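Local coordinates for conserved exported protein (Bacteroides fragilis, PDB 3CLW), which is of unknown substrate but probably hydrolyses O-glycosyl bonds, as a glycoside hydrolase of family 30, at residues M210-D215 against L265-L270; Y313-K318 against G335-R340. All blocks are in the same frame, centred on the assembly; numbering follows the deposited sequence.

Both interactions belong to the family 30 region, whose parallel strands form a TIM barrel, and they lie on opposite sides of the chain's centre. Their own centres are 33 Å apart and their nearest atoms about 20 Å, so they do not touch. Interaction 1 joins helix 204-221 to the loop that enters strand 270-276, at the end of the barrel where strands begin. Interaction 2 joins the loop leaving strand 307-310 to helix 328-347, at the end where strands finish. Related barrel glycosidases keep their active site at this second end, so interaction 2 is probably the nearer to it.

Interaction 1. Residues M210-D215 against L265-L270; sequences MVEELD and LKFKNL
Asp215 and Phe267 share the heart of this contact, with Val211, one helical turn before Asp215, beside them. Asp215 CG stands anti to the backbone N (chi1 -178°), on the side of the loop, and OD1 accepts a hydrogen bond from Asn269 N at 2.7 Å, met nearly along the C-O axis. Lys268 N also lies close to OD1, but its N-H is poorly aimed at it. That N-H is taken up instead by a water, which accepts from Lys268 N and donates to Asp215 OD2 at 2.9 Å. The two carboxylate oxygens thus hold successive amides of a type I turn running from Phe267 to Leu270, one directly and one through solvent. A second direct bond comes from the side chain of Asn269, whose ND2 gives a hydrogen to Asp215 O at 2.9 Å; Ser219 OG is another partner of ND2. In TIM-barrel terms, the turn sits just ahead of strand 270-276, and helix 204-221 leads into the preceding neighbour in the barrel, strand 226-232, so the contact joins adjacent units of the barrel at the end where strands start. The ring of Phe267 lies against the same face of the helix. Glu212 CA is over one face of it in a CH-pi contact, 4.1 Å from the ring centroid, and Glu212 CB comes within 3.6 Å of Phe267 CZ. Asp215 OD2 lies at the ring edge, near its plane, 3.6 Å from Phe267 CD1. Val211 comes in obliquely with a single methyl, CG1, which touches Phe267 CD2 at 3.7 Å and also meets Leu270 CD1. Tyr208, from the preceding turn of the helix, adds an edge-to-face ring contact with Phe267 and a hydrogen bond to Lys266 NZ.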
ATOM      1  N   MET A 210      15.565   4.799 -15.527  1.00 36.13           N
ATOM      2  CA  MET A 210      15.348   5.397 -14.236  1.00 34.64           C
ATOM      3  C   MET A 210      16.048   4.559 -13.170  1.00 34.78           C
ATOM      4  O   MET A 210      16.743   5.091 -12.313  1.00 34.42           O
ATOM      5  CB  MET A 210      13.852   5.607 -13.958  1.00 34.99           C
ATOM      6  CG  MET A 210      13.259   6.954 -14.548  1.00 34.42           C
ATOM      7  SD  MET A 210      14.308   8.436 -14.332  1.00 30.30           S
ATOM      8  CE  MET A 210      14.524   8.352 -12.533  1.00 31.60           C
ATOM      9  N   VAL A 211      15.923   3.240 -13.252  1.00 35.21           N
ATOM     10  CA  VAL A 211      16.636   2.386 -12.302  1.00 35.46           C
ATOM     11  C   VAL A 211      18.155   2.601 -12.395  1.00 35.35           C
ATOM     12  O   VAL A 211      18.823   2.800 -11.395  1.00 35.03           O
ATOM     13  CB  VAL A 211      16.266   0.900 -12.456  1.00 35.39           C
ATOM     14  CG1 VAL A 211      17.128   0.042 -11.536  1.00 35.22           C
ATOM     15  CG2 VAL A 211      14.801   0.698 -12.128  1.00 36.46           C
ATOM     16  N   GLU A 212      18.670   2.611 -13.613  1.00 36.13           N
ATOM     17  CA  GLU A 212      20.082   2.769 -13.855  1.00 36.82           C
ATOM     18  C   GLU A 212      20.576   4.095 -13.278  1.00 36.04           C
ATOM     19  O   GLU A 212      21.574   4.126 -12.544  1.00 36.26           O
ATOM     20  CB  GLU A 212      20.337   2.672 -15.365  1.00 36.30           C
ATOM     21  CG  GLU A 212      21.744   2.969 -15.839  1.00 37.99           C
ATOM     22  CD  GLU A 212      21.893   2.653 -17.357  1.00 40.65           C
ATOM     23  OE1 GLU A 212      21.108   3.190 -18.204  1.00 41.98           O
ATOM     24  OE2 GLU A 212      22.770   1.824 -17.683  1.00 45.67           O
ATOM     25  N   GLU A 213      19.875   5.185 -13.587  1.00 35.56           N
ATOM     26  CA  GLU A 213      20.292   6.497 -13.092  1.00 35.41           C
ATOM     27  C   GLU A 213      20.140   6.660 -11.563  1.00 35.20           C
ATOM     28  O   GLU A 213      21.015   7.251 -10.889  1.00 34.90           O
ATOM     29  CB  GLU A 213      19.564   7.615 -13.848  1.00 35.66           C
ATOM     30  CG  GLU A 213      19.867   7.664 -15.342  1.00 37.85           C
ATOM     31  CD  GLU A 213      21.357   7.823 -15.683  1.00 40.59           C
ATOM     32  OE1 GLU A 213      22.133   8.440 -14.922  1.00 42.56           O
ATOM     33  OE2 GLU A 213      21.759   7.330 -16.756  1.00 46.32           O
ATOM     34  N   LEU A 214      19.039   6.147 -11.015  1.00 34.50           N
ATOM     35  CA  LEU A 214      18.850   6.172  -9.545  1.00 34.06           C
ATOM     36  C   LEU A 214      19.947   5.369  -8.864  1.00 33.97           C
ATOM     37  O   LEU A 214      20.523   5.804  -7.893  1.00 34.94           O
ATOM     38  CB  LEU A 214      17.481   5.626  -9.154  1.00 32.68           C
ATOM     39  CG  LEU A 214      16.370   6.671  -9.168  1.00 33.06           C
ATOM     40  CD1 LEU A 214      15.045   5.949  -9.240  1.00 30.19           C
ATOM     41  CD2 LEU A 214      16.476   7.580  -7.908  1.00 30.96           C
ATOM     42  N   ASP A 215      20.237   4.191  -9.398  1.00 34.87           N
ATOM     43  CA  ASP A 215      21.314   3.350  -8.875  1.00 34.80           C
ATOM     44  C   ASP A 215      22.613   4.137  -8.757  1.00 34.58           C
ATOM     45  O   ASP A 215      23.231   4.150  -7.716  1.00 35.35           O
ATOM     46  CB  ASP A 215      21.495   2.120  -9.752  1.00 34.25           C
ATOM     47  CG  ASP A 215      22.574   1.190  -9.232  1.00 36.66           C
ATOM     48  OD1 ASP A 215      22.328   0.476  -8.231  1.00 34.71           O
ATOM     49  OD2 ASP A 215      23.668   1.170  -9.847  1.00 39.19           O
ATOM     50  N   LEU A 265      18.126  -6.684 -12.276  1.00 39.69           N
ATOM     51  CA  LEU A 265      18.596  -7.478 -11.134  1.00 39.50           C
ATOM     52  C   LEU A 265      20.033  -7.144 -10.738  1.00 39.63           C
ATOM     53  O   LEU A 265      20.380  -7.198  -9.568  1.00 39.35           O
ATOM     54  CB  LEU A 265      18.447  -8.989 -11.418  1.00 40.03           C
ATOM     55  CG  LEU A 265      17.035  -9.619 -11.524  1.00 40.08           C
ATOM     56  CD1 LEU A 265      17.152 -11.131 -11.773  1.00 38.71           C
ATOM     57  CD2 LEU A 265      16.120  -9.335 -10.289  1.00 39.18           C
ATOM     58  N   LYS A 266      20.833  -6.749 -11.722  1.00 39.71           N
ATOM     59  CA  LYS A 266      22.239  -6.395 -11.554  1.00 40.34           C
ATOM     60  C   LYS A 266      22.504  -5.118 -10.759  1.00 39.80           C
ATOM     61  O   LYS A 266      23.610  -4.918 -10.248  1.00 39.77           O
ATOM     62  CB  LYS A 266      22.882  -6.235 -12.932  1.00 41.09           C
ATOM     63  CG  LYS A 266      22.259  -5.109 -13.795  1.00 42.72           C
ATOM     64  CD  LYS A 266      22.692  -5.254 -15.263  1.00 42.07           C
ATOM     65  CE  LYS A 266      22.164  -4.103 -16.118  1.00 44.41           C
ATOM     66  NZ  LYS A 266      22.458  -4.227 -17.593  1.00 44.56           N
ATOM     67  N   PHE A 267      21.523  -4.219 -10.705  1.00 39.27           N
ATOM     68  CA  PHE A 267      21.726  -2.939 -10.052  1.00 37.91           C
ATOM     69  C   PHE A 267      21.782  -3.109  -8.543  1.00 37.97           C
ATOM     70  O   PHE A 267      20.865  -3.645  -7.934  1.00 37.76           O
ATOM     71  CB  PHE A 267      20.681  -1.938 -10.499  1.00 37.41           C
ATOM     72  CG  PHE A 267      20.817  -1.539 -11.952  1.00 37.22           C
ATOM     73  CD1 PHE A 267      21.902  -0.763 -12.384  1.00 36.81           C
ATOM     74  CD2 PHE A 267      19.897  -1.968 -12.891  1.00 34.57           C
ATOM     75  CE1 PHE A 267      22.039  -0.404 -13.736  1.00 33.63           C
ATOM     76  CE2 PHE A 267      20.029  -1.597 -14.238  1.00 33.88           C
ATOM     77  CZ  PHE A 267      21.094  -0.815 -14.648  1.00 33.74           C
ATOM     78  N   LYS A 268      22.916  -2.708  -7.985  1.00 37.97           N
ATOM     79  CA  LYS A 268      23.243  -2.775  -6.550  1.00 39.32           C
ATOM     80  C   LYS A 268      22.148  -2.153  -5.655  1.00 38.11           C
ATOM     81  O   LYS A 268      21.836  -2.671  -4.588  1.00 37.12           O
ATOM     82  CB  LYS A 268      24.567  -2.019  -6.356  1.00 39.88           C
ATOM     83  CG  LYS A 268      25.158  -1.969  -4.961  1.00 43.79           C
ATOM     84  CD  LYS A 268      26.181  -0.815  -4.844  1.00 42.41           C
ATOM     85  CE  LYS A 268      26.780  -0.711  -3.402  1.00 46.29           C
ATOM     86  NZ  LYS A 268      27.396   0.659  -3.034  1.00 47.63           N
ATOM     87  N   ASN A 269      21.576  -1.035  -6.091  1.00 37.39           N
ATOM     88  CA  ASN A 269      20.675  -0.270  -5.215  1.00 36.55           C
ATOM     89  C   ASN A 269      19.204  -0.529  -5.486  1.00 36.48           C
ATOM     90  O   ASN A 269      18.334   0.170  -4.949  1.00 35.91           O
ATOM     91  CB  ASN A 269      21.003   1.226  -5.259  1.00 35.74           C
ATOM     92  CG  ASN A 269      22.381   1.515  -4.754  1.00 34.95           C
ATOM     93  OD1 ASN A 269      22.730   1.105  -3.649  1.00 32.51           O
ATOM     94  ND2 ASN A 269      23.178   2.230  -5.547  1.00 31.83           N
ATOM     95  N   LEU A 270      18.941  -1.537  -6.321  1.00 36.46           N
ATOM     96  CA  LEU A 270      17.582  -2.004  -6.564  1.00 36.20           C
ATOM     97  C   LEU A 270      17.067  -2.678  -5.310  1.00 36.52           C
ATOM     98  O   LEU A 270      17.759  -3.518  -4.725  1.00 37.10           O
ATOM     99  CB  LEU A 270      17.538  -3.016  -7.701  1.00 35.80           C
ATOM    100  CG  LEU A 270      16.135  -3.525  -8.116  1.00 35.90           C
ATOM    101  CD1 LEU A 270      15.372  -2.541  -9.013  1.00 31.36           C
ATOM    102  CD2 LEU A 270      16.228  -4.937  -8.780  1.00 35.73           C
TER
HETATM  103  O   HOH W   1      24.949  -1.441  -9.709  1.00 32.15           O

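Interaction 2. Residues Y313-K318 against G335-R340; sequences YCILEK and GLYVAR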
ATOM      1  N   TYR A 313      -3.902   0.308  -3.337  1.00 35.50           N
ATOM      2  CA  TYR A 313      -5.292  -0.059  -3.571  1.00 36.23           C
ATOM      3  C   TYR A 313      -6.257   0.920  -2.899  1.00 37.19           C
ATOM      4  O   TYR A 313      -5.957   1.474  -1.844  1.00 37.11           O
ATOM      5  CB  TYR A 313      -5.598  -1.470  -3.052  1.00 36.23           C
ATOM      6  CG  TYR A 313      -7.025  -1.878  -3.349  1.00 37.08           C
ATOM      7  CD1 TYR A 313      -7.445  -2.112  -4.681  1.00 37.58           C
ATOM      8  CD2 TYR A 313      -7.985  -1.955  -2.316  1.00 37.10           C
ATOM      9  CE1 TYR A 313      -8.751  -2.453  -4.964  1.00 38.14           C
ATOM     10  CE2 TYR A 313      -9.290  -2.297  -2.581  1.00 36.08           C
ATOM     11  CZ  TYR A 313      -9.677  -2.543  -3.898  1.00 38.99           C
ATOM     12  OH  TYR A 313     -10.989  -2.886  -4.155  1.00 39.33           O
ATOM     13  N   CYS A 314      -7.420   1.105  -3.516  1.00 38.07           N
ATOM     14  CA  CYS A 314      -8.617   1.660  -2.849  1.00 38.56           C
ATOM     15  C   CYS A 314      -9.848   1.130  -3.597  1.00 39.84           C
ATOM     16  O   CYS A 314      -9.714   0.634  -4.728  1.00 40.39           O
ATOM     17  CB  CYS A 314      -8.596   3.187  -2.821  1.00 37.26           C
ATOM     18  SG  CYS A 314      -8.702   3.965  -4.421  1.00 36.25           S
ATOM     19  N   ILE A 315     -11.031   1.210  -2.976  1.00 41.01           N
ATOM     20  CA  ILE A 315     -12.278   0.799  -3.630  1.00 40.89           C
ATOM     21  C   ILE A 315     -12.539   1.710  -4.807  1.00 41.65           C
ATOM     22  O   ILE A 315     -12.775   2.912  -4.653  1.00 42.36           O
ATOM     23  CB  ILE A 315     -13.511   0.851  -2.700  1.00 40.89           C
ATOM     24  CG1 ILE A 315     -13.276   0.079  -1.408  1.00 38.86           C
ATOM     25  CG2 ILE A 315     -14.756   0.343  -3.445  1.00 42.80           C
ATOM     26  CD1 ILE A 315     -13.093  -1.418  -1.551  1.00 37.44           C
ATOM     27  N   LEU A 316     -12.489   1.121  -5.991  1.00 43.14           N
ATOM     28  CA  LEU A 316     -12.605   1.848  -7.242  1.00 44.61           C
ATOM     29  C   LEU A 316     -13.595   1.122  -8.123  1.00 44.90           C
ATOM     30  O   LEU A 316     -14.361   1.757  -8.837  1.00 44.74           O
ATOM     31  CB  LEU A 316     -11.251   1.880  -7.935  1.00 44.92           C
ATOM     32  CG  LEU A 316     -10.843   3.118  -8.700  1.00 47.52           C
ATOM     33  CD1 LEU A 316     -10.982   4.360  -7.823  1.00 49.40           C
ATOM     34  CD2 LEU A 316      -9.406   2.931  -9.172  1.00 48.79           C
ATOM     35  N   GLU A 317     -13.576  -0.204  -8.055  1.00 45.56           N
ATOM     36  CA  GLU A 317     -14.463  -1.016  -8.863  1.00 47.22           C
ATOM     37  C   GLU A 317     -15.872  -1.072  -8.294  1.00 48.60           C
ATOM     38  O   GLU A 317     -16.141  -0.635  -7.171  1.00 48.35           O
ATOM     39  CB  GLU A 317     -13.933  -2.438  -9.014  1.00 46.85           C
ATOM     40  CG  GLU A 317     -13.946  -3.241  -7.728  1.00 46.49           C
ATOM     41  CD  GLU A 317     -12.641  -3.136  -6.950  1.00 47.27           C
ATOM     42  OE1 GLU A 317     -11.993  -2.058  -6.942  1.00 45.79           O
ATOM     43  OE2 GLU A 317     -12.265  -4.159  -6.346  1.00 49.28           O
ATOM     44  N   LYS A 318     -16.756  -1.642  -9.101  1.00 49.90           N
ATOM     45  CA  LYS A 318     -18.163  -1.772  -8.780  1.00 50.99           C
ATOM     46  C   LYS A 318     -18.558  -3.215  -9.026  1.00 51.01           C
ATOM     47  O   LYS A 318     -18.129  -3.825 -10.000  1.00 50.67           O
ATOM     48  CB  LYS A 318     -18.997  -0.844  -9.664  1.00 50.98           C
ATOM     49  CG  LYS A 318     -18.715   0.630  -9.484  1.00 53.03           C
ATOM     50  CD  LYS A 318     -19.821   1.434 -10.142  1.00 57.06           C
ATOM     51  CE  LYS A 318     -19.589   2.929 -10.054  1.00 60.49           C
ATOM     52  NZ  LYS A 318     -20.445   3.566  -9.008  1.00 63.89           N
ATOM     53  N   GLY A 335     -15.109  -3.636   4.380  1.00 38.07           N
ATOM     54  CA  GLY A 335     -14.054  -4.124   5.248  1.00 39.14           C
ATOM     55  C   GLY A 335     -13.619  -5.568   4.965  1.00 40.22           C
ATOM     56  O   GLY A 335     -12.428  -5.870   4.921  1.00 39.58           O
ATOM     57  N   LEU A 336     -14.589  -6.468   4.782  1.00 40.82           N
ATOM     58  CA  LEU A 336     -14.285  -7.864   4.456  1.00 40.82           C
ATOM     59  C   LEU A 336     -13.799  -8.057   3.018  1.00 40.19           C
ATOM     60  O   LEU A 336     -12.958  -8.900   2.785  1.00 40.64           O
ATOM     61  CB  LEU A 336     -15.488  -8.766   4.710  1.00 41.24           C
ATOM     62  CG  LEU A 336     -16.001  -8.932   6.138  1.00 43.16           C
ATOM     63  CD1 LEU A 336     -17.445  -9.385   6.078  1.00 44.02           C
ATOM     64  CD2 LEU A 336     -15.163  -9.906   6.947  1.00 44.86           C
ATOM     65  N   TYR A 337     -14.311  -7.276   2.066  1.00 39.95           N
ATOM     66  CA  TYR A 337     -13.845  -7.336   0.674  1.00 39.61           C
ATOM     67  C   TYR A 337     -12.337  -7.050   0.580  1.00 39.31           C
ATOM     68  O   TYR A 337     -11.590  -7.744  -0.141  1.00 39.08           O
ATOM     69  CB  TYR A 337     -14.630  -6.336  -0.158  1.00 40.08           C
ATOM     70  CG  TYR A 337     -14.333  -6.298  -1.649  1.00 41.71           C
ATOM     71  CD1 TYR A 337     -13.402  -5.404  -2.168  1.00 39.48           C
ATOM     72  CD2 TYR A 337     -15.041  -7.121  -2.553  1.00 44.13           C
ATOM     73  CE1 TYR A 337     -13.144  -5.334  -3.512  1.00 41.77           C
ATOM     74  CE2 TYR A 337     -14.809  -7.046  -3.931  1.00 43.09           C
ATOM     75  CZ  TYR A 337     -13.843  -6.150  -4.402  1.00 43.72           C
ATOM     76  OH  TYR A 337     -13.585  -6.051  -5.755  1.00 43.94           O
ATOM     77  N   VAL A 338     -11.892  -6.044   1.335  1.00 38.29           N
ATOM     78  CA  VAL A 338     -10.504  -5.628   1.300  1.00 37.39           C
ATOM     79  C   VAL A 338      -9.667  -6.579   2.120  1.00 37.26           C
ATOM     80  O   VAL A 338      -8.582  -6.916   1.713  1.00 37.29           O
ATOM     81  CB  VAL A 338     -10.304  -4.163   1.762  1.00 37.33           C
ATOM     82  CG1 VAL A 338      -8.845  -3.782   1.718  1.00 36.66           C
ATOM     83  CG2 VAL A 338     -11.090  -3.208   0.888  1.00 35.78           C
ATOM     84  N   ALA A 339     -10.171  -7.023   3.270  1.00 37.30           N
ATOM     85  CA  ALA A 339      -9.461  -8.039   4.045  1.00 37.52           C
ATOM     86  C   ALA A 339      -9.174  -9.304   3.203  1.00 37.92           C
ATOM     87  O   ALA A 339      -8.194  -9.973   3.413  1.00 38.04           O
ATOM     88  CB  ALA A 339     -10.209  -8.388   5.297  1.00 36.94           C
ATOM     89  N   ARG A 340     -10.054  -9.617   2.264  1.00 38.78           N
ATOM     90  CA  ARG A 340      -9.876 -10.758   1.355  1.00 39.23           C
ATOM     91  C   ARG A 340      -8.737 -10.508   0.351  1.00 38.43           C
ATOM     92  O   ARG A 340      -7.917 -11.400   0.096  1.00 38.18           O
ATOM     93  CB  ARG A 340     -11.186 -11.046   0.601  1.00 39.67           C
ATOM     94  CG  ARG A 340     -11.026 -12.133  -0.480  1.00 40.58           C
ATOM     95  CD  ARG A 340     -12.360 -12.654  -0.974  1.00 38.79           C
ATOM     96  NE  ARG A 340     -13.034 -11.660  -1.793  1.00 38.67           N
ATOM     97  CZ  ARG A 340     -14.140 -11.919  -2.475  1.00 42.46           C
ATOM     98  NH1 ARG A 340     -14.691 -13.138  -2.415  1.00 44.68           N
ATOM     99  NH2 ARG A 340     -14.694 -10.976  -3.221  1.00 43.48           N
TER
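Ile315 and Val338 meet methyl to methyl, Ile315 CD1 lying 3.6 Å from Val338 CG2, and this pair is the apolar centre of the contact. The same Ile315 CD1 also reaches Tyr337 CD1 at 4.0 Å, arriving obliquely to that ring. Val338 CG2 has a second neighbour as well: it sits at the edge of the Tyr313 ring, near its plane, 4.0 Å from Tyr313 CE2. Met392 of helix 391-400 packs on both Ile315 and Val338, while Trp354 of strand 353-356 touches Tyr313 and Val338.

Moving outward, the side chains of Tyr313 and Tyr337 cross at about a right angle. Tyr313 OH comes to the edge of the Tyr337 ring, in its plane, 3.3 Å from Tyr337 CE1. Beyond the rings lies the carboxylate of Glu317. Its CG lies between the backbone N and the carbonyl carbon (chi1 68°), and a bend at chi2 (-92°) sets CD 3.3 Å from Tyr337 OH. Tyr313 OH donates a sound hydrogen bond to Glu317 OE2 at 2.8 Å, on the syn side and 32° out of the carboxylate plane. Tyr337 OH, approaching tip to tip, also donates a hydrogen bond to Glu317 OE2, but its modelled length of 2.4 Å is doubtful. The other oxygen, OE1, takes a weak bond from Leu316 N at 3.4 Å. A weak hydrogen bond from Asn319 ND2 adds to the surroundings of Tyr337 OH.

The whole is a strand-to-helix loop folded back on the helix that follows it, as at the C-terminal end of a TIM-barrel strand, the end where TIM-barrel glycosidases of the family 30 type carry their catalytic carboxylates.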